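Local structure of putative NADPH-dependent oxidoreductase (Desulfitobacterium hafniense DCB-2, 3DB2) at residues L32-S37 against N51-A56; S262-T267 against D301-E306; A198-F203 against T219-E224; H124-L129 against I187-F192; H270-K275 against D292-F297. The protein is a putative oxidoreductase of the GFO/IDH/MocA family that probably uses NADPH or a related dinucleotide bound to its Rossmann domain. All blocks are in the same frame, centred on the assembly; numbering follows the deposited sequence. Where two conformers were deposited one is given.

Contact 1: residues L32-S37 against N51-A56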
# COMPACT_ATOMS: atom_id res chain seq x y z
N LEU C 32 27.51 23.79 -21.62
CA LEU C 32 28.24 23.82 -20.36
C LEU C 32 29.51 24.68 -20.51
O LEU C 32 30.40 24.29 -21.26
CB LEU C 32 28.58 22.43 -19.91
CG LEU C 32 29.21 22.05 -18.58
CD1 LEU C 32 28.71 22.79 -17.36
CD2 LEU C 32 28.97 20.55 -18.32
N VAL C 33 29.54 25.78 -19.79
CA VAL C 33 30.57 26.79 -19.76
C VAL C 33 31.62 26.54 -18.68
O VAL C 33 32.84 26.50 -18.88
CB VAL C 33 29.95 28.19 -19.49
CG1 VAL C 33 31.07 29.22 -19.38
CG2 VAL C 33 28.95 28.61 -20.54
N THR C 34 31.18 26.32 -17.44
CA THR C 34 32.14 26.16 -16.36
C THR C 34 31.53 25.31 -15.26
O THR C 34 30.38 24.85 -15.34
CB THR C 34 32.61 27.54 -15.86
OG1 THR C 34 33.74 27.38 -15.00
CG2 THR C 34 31.51 28.25 -15.10
N CYS C 35 32.32 25.08 -14.23
CA CYS C 35 31.96 24.31 -13.06
C CYS C 35 32.69 24.83 -11.83
O CYS C 35 33.77 25.46 -11.84
CB CYS C 35 32.23 22.84 -13.35
SG CYS C 35 34.01 22.40 -13.23
N TYR C 36 32.07 24.57 -10.68
CA TYR C 36 32.63 24.88 -9.37
C TYR C 36 32.39 23.70 -8.43
O TYR C 36 31.32 23.13 -8.47
CB TYR C 36 32.02 26.18 -8.83
CG TYR C 36 32.54 26.49 -7.45
CD1 TYR C 36 33.80 27.04 -7.26
CD2 TYR C 36 31.76 26.20 -6.33
CE1 TYR C 36 34.28 27.31 -5.99
CE2 TYR C 36 32.22 26.47 -5.06
CZ TYR C 36 33.47 27.03 -4.89
OH TYR C 36 33.93 27.29 -3.62
N SER C 37 33.39 23.39 -7.64
CA SER C 37 33.44 22.60 -6.43
C SER C 37 34.43 23.25 -5.47
O SER C 37 35.27 24.01 -5.95
CB SER C 37 33.87 21.16 -6.70
OG SER C 37 32.90 20.23 -6.24
N ASN C 51 34.85 18.90 -20.63
CA ASN C 51 35.51 19.98 -21.36
C ASN C 51 34.88 21.36 -21.21
O ASN C 51 34.45 22.06 -22.13
CB ASN C 51 35.55 19.68 -22.87
CG ASN C 51 36.94 20.16 -23.32
OD1 ASN C 51 37.92 19.65 -22.78
ND2 ASN C 51 36.95 21.11 -24.24
N CYS C 52 34.80 21.84 -19.98
CA CYS C 52 34.37 23.23 -19.77
C CYS C 52 35.47 23.90 -18.94
O CYS C 52 36.51 23.23 -18.76
CB CYS C 52 33.02 23.25 -19.08
SG CYS C 52 32.93 22.22 -17.59
N ALA C 53 35.24 25.12 -18.48
CA ALA C 53 36.12 25.77 -17.53
C ALA C 53 35.83 25.27 -16.12
O ALA C 53 34.86 24.61 -15.79
CB ALA C 53 36.00 27.30 -17.57
N GLY C 54 36.73 25.58 -15.21
CA GLY C 54 36.57 25.38 -13.77
C GLY C 54 36.85 26.73 -13.11
O GLY C 54 37.70 27.51 -13.56
N ASP C 55 36.14 27.05 -12.05
CA ASP C 55 36.39 28.35 -11.41
C ASP C 55 36.84 28.09 -9.98
O ASP C 55 36.30 27.25 -9.27
CB ASP C 55 35.13 29.18 -11.53
CG ASP C 55 35.01 29.84 -12.89
OD1 ASP C 55 35.97 30.53 -13.25
OD2 ASP C 55 33.98 29.70 -13.58
N ALA C 56 37.86 28.83 -9.54
CA ALA C 56 38.40 28.67 -8.19
C ALA C 56 37.44 29.18 -7.13
O ALA C 56 37.46 28.71 -5.99
CB ALA C 56 39.74 29.39 -8.09
O HOH W 1 32.61 23.89 -23.10
O HOH W 2 36.53 28.23 -3.25
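Ala53 N donates to Val33 O at 2.8 Å, and Asp55 N donates to Cys35 O at 2.9 Å. The second bond runs nearly along the C=O axis of Cys35. Between them, Thr34 OG1 gives its proton to Asp55 OD2 at 2.7 Å. The hydroxyl meets this oxygen from above the carboxylate plane, and the two side chains cross at about a right angle. OG1 gets there because it stands anti to the backbone N of Thr34 (chi1 -169°). Cys52 closes the start of the contact. Its CB lies against Val33 O, and its SG sits 3.9 Å from Leu32 CG. At the far end the Tyr36 ring turns its edge to the backbone, with CD1 3.2 Å from Asp55 O. Two waters bridge the ends, one between Leu32 O and Asn51 O, the other between Tyr36 OH and Ala56 O.

Further out, Arg64 forms a salt bridge with Asp55 OD2, so this oxygen has a second partner. Helix 40-50 ends in a Schellman motif with Asn51, of positive phi, as C-prime residue. The chain then turns back to run beside strand 30-36. This is a right-handed beta-alpha-beta crossover at the edge of the Rossmann sheet.

Contact 2: residues S262-T267 against D301-E306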
# COMPACT_ATOMS: atom_id res chain seq x y z
N SER C 262 19.58 6.39 -13.83
CA SER C 262 20.66 7.22 -14.36
C SER C 262 20.78 7.17 -15.88
O SER C 262 21.18 8.14 -16.53
CB SER C 262 21.97 6.80 -13.64
OG SER C 262 22.43 5.57 -14.18
N ASN C 263 20.40 6.05 -16.48
CA ASN C 263 20.37 5.86 -17.91
C ASN C 263 19.09 6.47 -18.51
O ASN C 263 18.22 5.76 -19.01
CB ASN C 263 20.47 4.36 -18.18
CG ASN C 263 21.42 3.70 -17.18
OD1 ASN C 263 21.14 3.43 -16.02
ND2 ASN C 263 22.63 3.44 -17.66
N SER C 264 19.01 7.80 -18.42
CA SER C 264 17.77 8.59 -18.46
C SER C 264 17.05 8.48 -19.80
O SER C 264 15.81 8.52 -19.82
CB SER C 264 17.99 9.99 -17.94
OG SER C 264 18.86 10.67 -18.80
N ASP C 265 17.72 8.29 -20.94
CA ASP C 265 16.97 8.17 -22.17
C ASP C 265 16.29 6.81 -22.36
O ASP C 265 15.46 6.69 -23.28
CB ASP C 265 17.84 8.40 -23.40
CG ASP C 265 19.05 7.51 -23.52
OD1 ASP C 265 19.38 6.77 -22.57
OD2 ASP C 265 19.70 7.60 -24.59
N VAL C 266 16.60 5.83 -21.54
CA VAL C 266 15.97 4.52 -21.64
C VAL C 266 15.29 4.03 -20.37
O VAL C 266 14.84 2.89 -20.23
CB VAL C 266 17.02 3.45 -22.08
CG1 VAL C 266 17.42 3.65 -23.53
CG2 VAL C 266 18.25 3.48 -21.19
N THR C 267 15.20 4.88 -19.36
CA THR C 267 14.59 4.53 -18.08
C THR C 267 13.17 3.97 -18.27
O THR C 267 12.83 2.95 -17.67
CB THR C 267 14.48 5.74 -17.16
OG1 THR C 267 15.82 6.17 -16.88
CG2 THR C 267 13.87 5.41 -15.80
N ASP C 301 13.50 11.29 -21.88
CA ASP C 301 14.79 11.49 -21.22
C ASP C 301 14.56 12.46 -20.04
O ASP C 301 14.74 13.67 -20.17
CB ASP C 301 15.86 12.03 -22.16
CG ASP C 301 17.25 11.97 -21.53
OD1 ASP C 301 17.32 12.06 -20.29
OD2 ASP C 301 18.27 11.81 -22.24
N HIS C 302 14.14 11.89 -18.92
CA HIS C 302 13.63 12.66 -17.77
C HIS C 302 14.64 13.66 -17.26
O HIS C 302 14.29 14.78 -16.87
CB HIS C 302 13.17 11.68 -16.71
CG HIS C 302 14.14 10.75 -16.06
ND1 HIS C 302 14.70 10.97 -14.82
CD2 HIS C 302 14.66 9.57 -16.49
CE1 HIS C 302 15.50 9.98 -14.51
NE2 HIS C 302 15.50 9.11 -15.52
N LEU C 303 15.94 13.31 -17.28
CA LEU C 303 16.92 14.24 -16.70
C LEU C 303 17.24 15.33 -17.70
O LEU C 303 17.39 16.51 -17.40
CB LEU C 303 18.18 13.47 -16.28
CG LEU C 303 18.00 12.35 -15.27
CD1 LEU C 303 19.35 11.72 -14.94
CD2 LEU C 303 17.32 12.88 -14.02
N ARG C 304 17.36 14.96 -18.98
CA ARG C 304 17.63 15.95 -20.02
C ARG C 304 16.50 16.96 -20.18
O ARG C 304 16.73 18.17 -20.23
CB ARG C 304 17.84 15.24 -21.36
CG ARG C 304 17.97 16.18 -22.54
CD ARG C 304 18.41 15.41 -23.78
NE ARG C 304 18.39 16.26 -24.97
CZ ARG C 304 18.66 15.85 -26.20
NH1 ARG C 304 18.98 14.61 -26.49
NH2 ARG C 304 18.60 16.72 -27.21
N VAL C 305 15.26 16.47 -20.26
CA VAL C 305 14.14 17.38 -20.52
C VAL C 305 13.93 18.34 -19.35
O VAL C 305 13.47 19.46 -19.61
CB VAL C 305 12.82 16.68 -20.84
CG1 VAL C 305 12.96 15.87 -22.11
CG2 VAL C 305 12.34 15.83 -19.66
N GLU C 306 14.26 17.96 -18.13
CA GLU C 306 13.99 18.89 -17.02
C GLU C 306 14.93 20.10 -17.04
O GLU C 306 14.49 21.22 -16.75
CB GLU C 306 14.01 18.16 -15.70
CG GLU C 306 15.31 17.90 -14.98
CD GLU C 306 15.16 17.20 -13.64
OE1 GLU C 306 14.18 17.43 -12.90
OE2 GLU C 306 16.04 16.40 -13.28
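Helix 302-316 starts here, and the contact is built round its N-cap residue, Asp301. The partner is the loop 262-267, which leads into strand 271-278. Asp301 CG lies anti to its backbone N (chi1 -168°), and OD1 takes two bonds. Arg304 N donates to Asp301 OD1 at 3.2 Å, which is the capping bond. Ser264 OG donates to Asp301 OD1 at 2.6 Å. Both donors come from above the carboxylate plane. The backbones are close as well, with Asp301 CA 3.4 Å from Ser264 O in a nearly straight CA-H...O contact.

Ser264 CB lies against Leu303 CG at 3.6 Å and is equally close to His302 NE2. Beyond it, His302 points its NE2 edge at Thr267. NE2 donates to Thr267 OG1 at 3.3 Å, in the plane of the ring. This is a long bond, and NE2 also donates to Trp261 O, while Thr267 OG1 bonds to Trp260 O. The other ring nitrogen, ND1, bonds to Ser125 OG. Helix 15-24 covers the contact beside Ser264 and Leu303.

The carboxylate of Asp301 is thus held by a loop hydroxyl and a helix N-H together. The nearby helix N-terminus would favour its charged form. Asp265 OD2, 5.0 Å from Asp301 OD2, would oppose this in part.

Contact 3: residues A198-F203 against T219-E224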
# COMPACT_ATOMS: atom_id res chain seq x y z
N ALA C 198 -3.70 17.38 1.80
CA ALA C 198 -4.25 18.15 2.91
C ALA C 198 -3.68 17.75 4.26
O ALA C 198 -3.43 18.56 5.16
CB ALA C 198 -5.77 18.02 2.95
N ARG C 199 -3.51 16.46 4.50
CA ARG C 199 -3.06 15.93 5.78
C ARG C 199 -2.35 14.59 5.60
O ARG C 199 -2.51 13.86 4.59
CB ARG C 199 -4.20 15.73 6.79
CG ARG C 199 -5.27 14.72 6.37
CD ARG C 199 -6.47 14.81 7.35
NE ARG C 199 -6.96 16.20 7.24
CZ ARG C 199 -7.72 16.62 6.25
NH1 ARG C 199 -8.15 15.80 5.28
NH2 ARG C 199 -8.03 17.91 6.30
N VAL C 200 -1.54 14.24 6.60
CA VAL C 200 -0.62 13.14 6.64
C VAL C 200 -0.72 12.35 7.94
O VAL C 200 -0.85 13.01 8.98
CB VAL C 200 0.84 13.67 6.55
CG1 VAL C 200 1.85 12.54 6.49
CG2 VAL C 200 1.00 14.59 5.34
N PHE C 201 -0.59 11.03 7.88
CA PHE C 201 -0.36 10.22 9.07
C PHE C 201 0.81 9.27 8.73
O PHE C 201 0.85 8.67 7.66
CB PHE C 201 -1.59 9.48 9.61
CG PHE C 201 -1.24 8.71 10.87
CD1 PHE C 201 -1.36 9.36 12.10
CD2 PHE C 201 -0.79 7.40 10.89
CE1 PHE C 201 -1.02 8.71 13.28
CE2 PHE C 201 -0.47 6.75 12.06
CZ PHE C 201 -0.58 7.41 13.26
N ASN C 202 1.73 9.08 9.67
CA ASN C 202 2.80 8.12 9.41
C ASN C 202 3.09 7.23 10.62
O ASN C 202 3.11 7.72 11.74
CB ASN C 202 4.09 8.85 9.02
CG ASN C 202 5.22 7.99 8.55
OD1 ASN C 202 5.17 7.32 7.52
ND2 ASN C 202 6.34 7.96 9.25
N PHE C 203 3.36 5.95 10.37
CA PHE C 203 4.03 5.06 11.30
C PHE C 203 5.44 4.81 10.75
O PHE C 203 5.60 4.48 9.56
CB PHE C 203 3.32 3.76 11.51
CG PHE C 203 2.06 3.74 12.36
CD1 PHE C 203 1.99 4.39 13.57
CD2 PHE C 203 0.95 3.01 11.92
CE1 PHE C 203 0.88 4.36 14.39
CE2 PHE C 203 -0.18 2.98 12.72
CZ PHE C 203 -0.24 3.65 13.93
N THR C 219 2.98 5.71 5.19
CA THR C 219 2.39 7.03 5.32
C THR C 219 1.03 7.04 4.60
O THR C 219 1.02 6.56 3.45
CB THR C 219 3.27 8.11 4.67
OG1 THR C 219 4.58 7.96 5.22
CG2 THR C 219 2.72 9.48 5.02
N LEU C 220 0.04 7.57 5.30
CA LEU C 220 -1.26 7.84 4.68
C LEU C 220 -1.39 9.35 4.42
O LEU C 220 -1.00 10.20 5.21
CB LEU C 220 -2.41 7.38 5.54
CG LEU C 220 -2.42 5.89 5.87
CD1 LEU C 220 -3.71 5.56 6.64
CD2 LEU C 220 -2.27 5.03 4.64
N LEU C 221 -1.99 9.67 3.30
CA LEU C 221 -2.30 11.00 2.83
C LEU C 221 -3.78 11.13 2.49
O LEU C 221 -4.39 10.23 1.93
CB LEU C 221 -1.45 11.35 1.60
CG LEU C 221 0.02 10.91 1.67
CD1 LEU C 221 0.47 10.32 0.35
CD2 LEU C 221 0.89 12.09 2.06
N GLU C 222 -4.37 12.27 2.82
CA GLU C 222 -5.68 12.66 2.31
C GLU C 222 -5.48 13.95 1.51
O GLU C 222 -4.79 14.84 2.03
CB GLU C 222 -6.72 12.94 3.37
CG GLU C 222 -7.21 11.71 4.10
CD GLU C 222 -8.56 11.98 4.76
OE1 GLU C 222 -8.71 12.99 5.48
OE2 GLU C 222 -9.48 11.17 4.55
N PHE C 223 -6.04 14.00 0.32
CA PHE C 223 -5.90 15.11 -0.61
C PHE C 223 -6.94 16.20 -0.30
O PHE C 223 -7.90 15.93 0.41
CB PHE C 223 -6.02 14.64 -2.08
CG PHE C 223 -4.70 13.92 -2.41
CD1 PHE C 223 -4.58 12.57 -2.15
CD2 PHE C 223 -3.66 14.62 -2.95
CE1 PHE C 223 -3.40 11.89 -2.40
CE2 PHE C 223 -2.44 13.96 -3.18
CZ PHE C 223 -2.32 12.62 -2.88
N GLU C 224 -6.71 17.40 -0.83
CA GLU C 224 -7.65 18.49 -0.58
C GLU C 224 -9.02 18.17 -1.16
O GLU C 224 -10.04 18.63 -0.66
CB GLU C 224 -7.07 19.79 -1.14
CG GLU C 224 -6.42 20.68 -0.09
CD GLU C 224 -4.92 20.82 -0.22
OE1 GLU C 224 -4.47 21.99 -0.30
OE2 GLU C 224 -4.22 19.78 -0.23
O HOH W 3 -9.31 16.59 2.61
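The tight part of this antiparallel hairpin is its backbone and the face carrying Val200, Asn202, Thr219 and Leu221. Leu220 N donates to Phe201 O at 2.7 Å, and Phe201 N donates back to Leu220 O. On this buried face Thr219 OG1 donates to Asn202 OD1 at 2.5 Å, a very short bond whose donor lies above the amide carbonyl plane. Asn202 ND2 has its own partner, Asn217 OD1. Val200 CG1 touches Thr219 CG2 at 3.5 Å, and Val200 CG2 lies alongside Leu221 CD2. Helix 324-343 packs over this face.

The Ala198 end is less regular and reaches solvent, with partly exposed Arg199 and Glu222 and a bound water. A classic beta bulge sets two residues, Ala198 and Arg199, opposite the single Glu222. Ala198 N and Arg199 N both donate to Glu222 O, at 2.8 and 3.2 Å. Arg199 and Glu222 run side by side on the other face. The arginine chain bends at chi3 (60°), which brings NH1 to Glu222 OE1 at 2.9 Å. The planes are 72° apart, and NH1 alone of the guanidinium bonds to Glu222. The water joins Arg199 NH1 to Phe223 O.

Both charges have further partners. Arg199 NH2 pairs with Glu348, and Glu222 OE2 with Lys205 of the second subunit. The Phe201 ring stacks on Phe201 of that subunit. The salt bridge therefore belongs to a charge network that crosses the dimer interface and probably keeps Glu222 ionised.

Contact 4: residues H124-L129 against I187-F192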
# COMPACT_ATOMS: atom_id res chain seq x y z
N HIS C 124 12.45 17.32 -9.65
CA HIS C 124 11.79 16.04 -9.42
C HIS C 124 11.46 15.41 -10.77
O HIS C 124 10.44 15.75 -11.37
CB HIS C 124 10.51 16.22 -8.62
CG HIS C 124 10.62 17.07 -7.40
ND1 HIS C 124 10.89 18.42 -7.41
CD2 HIS C 124 10.49 16.73 -6.11
CE1 HIS C 124 10.92 18.87 -6.18
NE2 HIS C 124 10.67 17.86 -5.37
N SER C 125 12.31 14.55 -11.32
CA SER C 125 12.17 14.24 -12.75
C SER C 125 11.29 13.05 -13.03
O SER C 125 10.99 12.83 -14.19
CB SER C 125 13.57 13.99 -13.37
OG SER C 125 14.10 12.75 -12.90
N SER C 126 10.90 12.29 -12.01
CA SER C 126 10.03 11.13 -12.19
C SER C 126 8.73 11.45 -12.91
O SER C 126 8.21 10.65 -13.70
CB SER C 126 9.72 10.46 -10.81
OG SER C 126 9.17 9.18 -11.03
N ARG C 127 8.13 12.62 -12.62
CA ARG C 127 6.88 13.02 -13.21
C ARG C 127 7.04 13.21 -14.72
O ARG C 127 6.03 13.18 -15.41
CB ARG C 127 6.29 14.31 -12.62
CG ARG C 127 7.09 15.57 -12.78
CD ARG C 127 6.23 16.80 -12.62
NE ARG C 127 5.98 17.14 -11.21
CZ ARG C 127 5.11 18.11 -10.90
NH1 ARG C 127 4.46 18.76 -11.84
NH2 ARG C 127 4.85 18.46 -9.64
N ARG C 128 8.27 13.36 -15.17
CA ARG C 128 8.55 13.56 -16.58
C ARG C 128 8.61 12.27 -17.38
O ARG C 128 8.54 12.29 -18.62
CB ARG C 128 9.88 14.30 -16.76
CG ARG C 128 10.11 15.48 -15.84
CD ARG C 128 10.75 16.63 -16.56
NE ARG C 128 10.52 17.85 -15.79
CZ ARG C 128 9.95 18.98 -16.09
NH1 ARG C 128 9.44 19.20 -17.27
NH2 ARG C 128 9.88 19.94 -15.16
N LEU C 129 8.76 11.13 -16.70
CA LEU C 129 8.83 9.86 -17.39
C LEU C 129 7.61 9.68 -18.29
O LEU C 129 6.55 10.19 -17.92
CB LEU C 129 8.92 8.72 -16.39
CG LEU C 129 10.27 8.55 -15.66
CD1 LEU C 129 10.16 7.56 -14.53
CD2 LEU C 129 11.34 8.10 -16.66
N ILE C 187 6.12 11.49 -3.41
CA ILE C 187 5.32 12.63 -3.01
C ILE C 187 5.06 13.60 -4.14
O ILE C 187 3.93 14.10 -4.37
CB ILE C 187 5.97 13.35 -1.81
CG1 ILE C 187 5.99 12.38 -0.61
CG2 ILE C 187 5.29 14.67 -1.50
CD1 ILE C 187 6.79 12.92 0.55
N ASP C 188 6.08 13.90 -4.93
CA ASP C 188 5.89 14.75 -6.11
C ASP C 188 5.00 14.02 -7.12
O ASP C 188 4.09 14.68 -7.64
CB ASP C 188 7.22 15.15 -6.74
CG ASP C 188 6.93 16.16 -7.85
OD1 ASP C 188 6.56 17.31 -7.52
OD2 ASP C 188 7.08 15.76 -9.02
N ASN C 189 5.25 12.73 -7.38
CA ASN C 189 4.36 12.02 -8.30
C ASN C 189 2.92 12.10 -7.84
O ASN C 189 2.02 12.28 -8.66
CB ASN C 189 4.78 10.56 -8.48
CG ASN C 189 6.07 10.47 -9.29
OD1 ASN C 189 6.41 11.39 -10.02
ND2 ASN C 189 6.73 9.33 -9.13
N LEU C 190 2.67 11.96 -6.55
CA LEU C 190 1.31 11.92 -6.01
C LEU C 190 0.58 13.25 -6.16
O LEU C 190 -0.60 13.32 -6.49
CB LEU C 190 1.36 11.54 -4.52
CG LEU C 190 1.64 10.04 -4.27
CD1 LEU C 190 2.01 9.78 -2.82
CD2 LEU C 190 0.43 9.23 -4.68
N GLN C 191 1.27 14.36 -5.92
CA GLN C 191 0.61 15.66 -6.07
C GLN C 191 0.57 16.09 -7.53
O GLN C 191 -0.31 16.83 -7.93
CB GLN C 191 1.32 16.66 -5.15
CG GLN C 191 1.11 16.31 -3.67
CD GLN C 191 1.62 17.36 -2.70
OE1 GLN C 191 0.89 17.99 -1.94
NE2 GLN C 191 2.94 17.57 -2.65
N PHE C 192 1.49 15.61 -8.37
CA PHE C 192 1.38 15.78 -9.81
C PHE C 192 0.11 15.12 -10.35
O PHE C 192 -0.68 15.65 -11.14
CB PHE C 192 2.60 15.18 -10.49
CG PHE C 192 2.48 14.96 -11.98
CD1 PHE C 192 2.31 16.07 -12.80
CD2 PHE C 192 2.53 13.70 -12.55
CE1 PHE C 192 2.20 15.90 -14.17
CE2 PHE C 192 2.39 13.52 -13.91
CZ PHE C 192 2.22 14.64 -14.71
O HOH W 4 8.43 13.46 -9.70
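The guanidinium of Arg127 has Asp188 at its edge and Phe192 over one face. At the edge, NE donates to Asp188 OD2 at 2.8 Å and NH2 donates to Asp188 OD1 at 3.0 Å. This is a side-on, two-nitrogen salt bridge. Both bonds are nearly straight, and the two planes are 25° apart. NE uses the syn lone pair of OD2. Over the face, Phe192 CB sits above the centre of the guanidinium. The Phe192 ring is tilted 38° to it and takes Arg127 CB over its own face, a CH-pi contact of 4.0 Å to the centroid. With the bend at chi3 (81°) the arginine stays over one side of Phe192, from CB to the guanidinium. The His124 ring has Asp188 OD1 over one face, toward the rim, while its ND1 bonds to Cys122 O.

Asn189 adds a polar contact. Its ND2 donates to Ser126 OG at 3.1 Å, in the amide plane, and also bonds to Gln186 OE1. A water lies within bonding distance of both Asp188 OD2 and Asn189 OD1. Asp188 OD1 also accepts from Asn330, and Arg127 NH1 pairs with Glu321, so the ion pair has support at both ends.

The contact fastens helix 183-194 to the 3-10 turn that follows the last strand of the Rossmann sheet. It is a buried salt bridge at the junction of the two domains of a GFO/IDH/MocA-type fold.

Contact 5: residues H270-K275 against D292-F297. With GOL (glycerol), chain E.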
# COMPACT_ATOMS: atom_id res chain seq x y z
N HIS C 270 12.59 0.28 -18.97
CA HIS C 270 12.73 -0.64 -17.85
C HIS C 270 11.61 -0.43 -16.82
O HIS C 270 11.80 -0.45 -15.61
CB HIS C 270 14.13 -0.50 -17.26
CG HIS C 270 15.10 -0.81 -18.38
ND1 HIS C 270 15.71 -2.04 -18.49
CD2 HIS C 270 15.53 -0.09 -19.44
CE1 HIS C 270 16.49 -2.06 -19.56
NE2 HIS C 270 16.42 -0.88 -20.15
N SER C 271 10.41 -0.25 -17.38
CA SER C 271 9.20 -0.11 -16.56
C SER C 271 8.05 -0.82 -17.27
O SER C 271 8.15 -1.13 -18.45
CB SER C 271 8.90 1.37 -16.32
OG SER C 271 8.41 2.04 -17.46
N THR C 272 6.97 -1.09 -16.55
CA THR C 272 5.81 -1.74 -17.11
C THR C 272 4.58 -0.97 -16.53
O THR C 272 4.64 -0.65 -15.34
CB THR C 272 5.52 -3.19 -16.72
OG1 THR C 272 5.93 -3.38 -15.35
CG2 THR C 272 6.26 -4.18 -17.59
N LEU C 273 3.62 -0.76 -17.39
CA LEU C 273 2.35 -0.18 -16.93
C LEU C 273 1.24 -1.14 -17.38
O LEU C 273 1.21 -1.46 -18.56
CB LEU C 273 2.14 1.22 -17.46
CG LEU C 273 0.80 1.91 -17.16
CD1 LEU C 273 0.57 2.10 -15.67
CD2 LEU C 273 0.70 3.24 -17.89
N ILE C 274 0.40 -1.54 -16.43
CA ILE C 274 -0.65 -2.51 -16.80
C ILE C 274 -1.96 -1.88 -16.39
O ILE C 274 -2.04 -1.26 -15.34
CB ILE C 274 -0.35 -3.86 -16.16
CG1 ILE C 274 0.75 -4.66 -16.90
CG2 ILE C 274 -1.64 -4.66 -15.98
CD1 ILE C 274 0.16 -5.56 -17.98
N LYS C 275 -2.98 -1.99 -17.24
CA LYS C 275 -4.33 -1.57 -17.00
C LYS C 275 -5.22 -2.79 -16.72
O LYS C 275 -5.25 -3.73 -17.51
CB LYS C 275 -4.92 -0.84 -18.21
CG LYS C 275 -6.23 -0.11 -18.03
CD LYS C 275 -6.83 0.25 -19.40
CE LYS C 275 -7.70 1.50 -19.33
NZ LYS C 275 -8.44 1.71 -20.60
N ASP C 292 -6.25 -7.79 -17.86
CA ASP C 292 -5.02 -7.02 -17.65
C ASP C 292 -4.32 -6.78 -18.98
O ASP C 292 -3.91 -7.72 -19.66
CB ASP C 292 -4.06 -7.70 -16.68
CG ASP C 292 -4.50 -7.66 -15.24
OD1 ASP C 292 -5.46 -6.93 -14.92
OD2 ASP C 292 -3.89 -8.36 -14.39
N VAL C 293 -4.18 -5.52 -19.36
CA VAL C 293 -3.64 -5.10 -20.63
C VAL C 293 -2.37 -4.24 -20.48
O VAL C 293 -2.36 -3.27 -19.70
CB VAL C 293 -4.63 -4.23 -21.44
CG1 VAL C 293 -4.01 -4.00 -22.82
CG2 VAL C 293 -5.99 -4.88 -21.56
N LYS C 294 -1.35 -4.60 -21.24
CA LYS C 294 -0.12 -3.81 -21.22
C LYS C 294 -0.34 -2.47 -21.90
O LYS C 294 -0.98 -2.37 -22.95
CB LYS C 294 1.07 -4.52 -21.90
CG LYS C 294 2.36 -4.01 -21.26
CD LYS C 294 3.57 -4.88 -21.53
CE LYS C 294 4.87 -4.10 -21.25
NZ LYS C 294 5.65 -3.89 -22.49
N VAL C 295 0.19 -1.41 -21.28
CA VAL C 295 0.06 -0.05 -21.76
C VAL C 295 1.45 0.40 -22.20
O VAL C 295 2.36 0.44 -21.36
CB VAL C 295 -0.49 0.95 -20.73
CG1 VAL C 295 -0.63 2.34 -21.32
CG2 VAL C 295 -1.84 0.48 -20.21
N ASP C 296 1.58 0.67 -23.50
CA ASP C 296 2.88 1.19 -23.99
C ASP C 296 2.80 2.69 -24.18
O ASP C 296 1.72 3.27 -24.25
CB ASP C 296 3.31 0.42 -25.22
CG ASP C 296 3.70 -1.00 -24.84
OD1 ASP C 296 4.67 -1.18 -24.08
OD2 ASP C 296 3.01 -1.96 -25.24
N PHE C 297 3.96 3.35 -24.21
CA PHE C 297 4.12 4.78 -24.18
C PHE C 297 5.53 5.16 -24.65
O PHE C 297 6.48 4.37 -24.55
CB PHE C 297 3.87 5.36 -22.76
CG PHE C 297 4.63 4.60 -21.68
CD1 PHE C 297 5.96 4.87 -21.40
CD2 PHE C 297 4.00 3.60 -20.96
CE1 PHE C 297 6.63 4.15 -20.45
CE2 PHE C 297 4.68 2.87 -20.02
CZ PHE C 297 6.01 3.13 -19.76
C1 GOL E . 8.69 0.44 -21.79
O1 GOL E . 8.92 1.12 -23.00
C2 GOL E . 7.28 -0.07 -21.83
O2 GOL E . 6.96 -0.82 -20.68
C3 GOL E . 6.30 1.06 -22.31
O3 GOL E . 6.14 1.21 -23.74
O HOH W 5 4.18 -1.04 -20.10
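Backbone bonds hold the two strands together. Lys275 N donates to Val293 O and Val293 N to Lys275 O, both at 2.8 Å and nearly straight. Val295 N donates to Leu273 O at 2.9 Å. Beyond this pair a water takes over, accepting from Leu273 N and donating to Val295 O.

Apolar contacts occupy both faces. On one, Leu273 and Val295 lie side by side, with Leu273 CD2 3.8 Å from Val295 CG1. Helix 130-140 packs here, Met135 against Leu273. On the other, Ile274 CD1 lies over the backbone of Lys294, 3.7 Å from its CA. The Phe297 ring turns its edge to the first strand, with CE2 4.0 Å from Leu273 CB.

Polar, charged and ligand contacts complete the pair. Ser271 OG also meets the Phe297 edge, but its bond goes to Asp268 O. Lys294 NZ makes a 3.3 Å salt bridge to Asp296 OD1. A glycerol, probably from the crystallisation liquor, sits where the strands part. Its O2 donates to Ser271 O, and its O3 donates to Asp296 OD1 and accepts from Phe297 N. Its C3 rests over one face of the Phe297 ring, toward the rim. Lys275 NZ pairs with Glu143 and Asp292 with Arg276. The whole is a beta hairpin at the outer edge of the large mixed sheet, splayed at one end.

Overall arrangement
Contact 1 lies in the Rossmann domain, and contact 3 is far off in the second domain at the dimer interface. Their centres are about 43 Å apart, on opposite sides of the chain's centre. Contact 4 lies between them, about 7 Å from that centre. It touches contact 2 through Ser125 OG and His302 ND1, 2.7 Å apart, and contact 3 through Leu190 and Leu221. Contacts 3 and 5 reach the same mixed sheet, with centres about 28 Å apart. Contact 5 is nested inside the loop closed by contact 2. The probable dinucleotide motif, a GxGxxA pattern at Gly12, Gly14 and Ala17, lies near Tyr36 of contact 1.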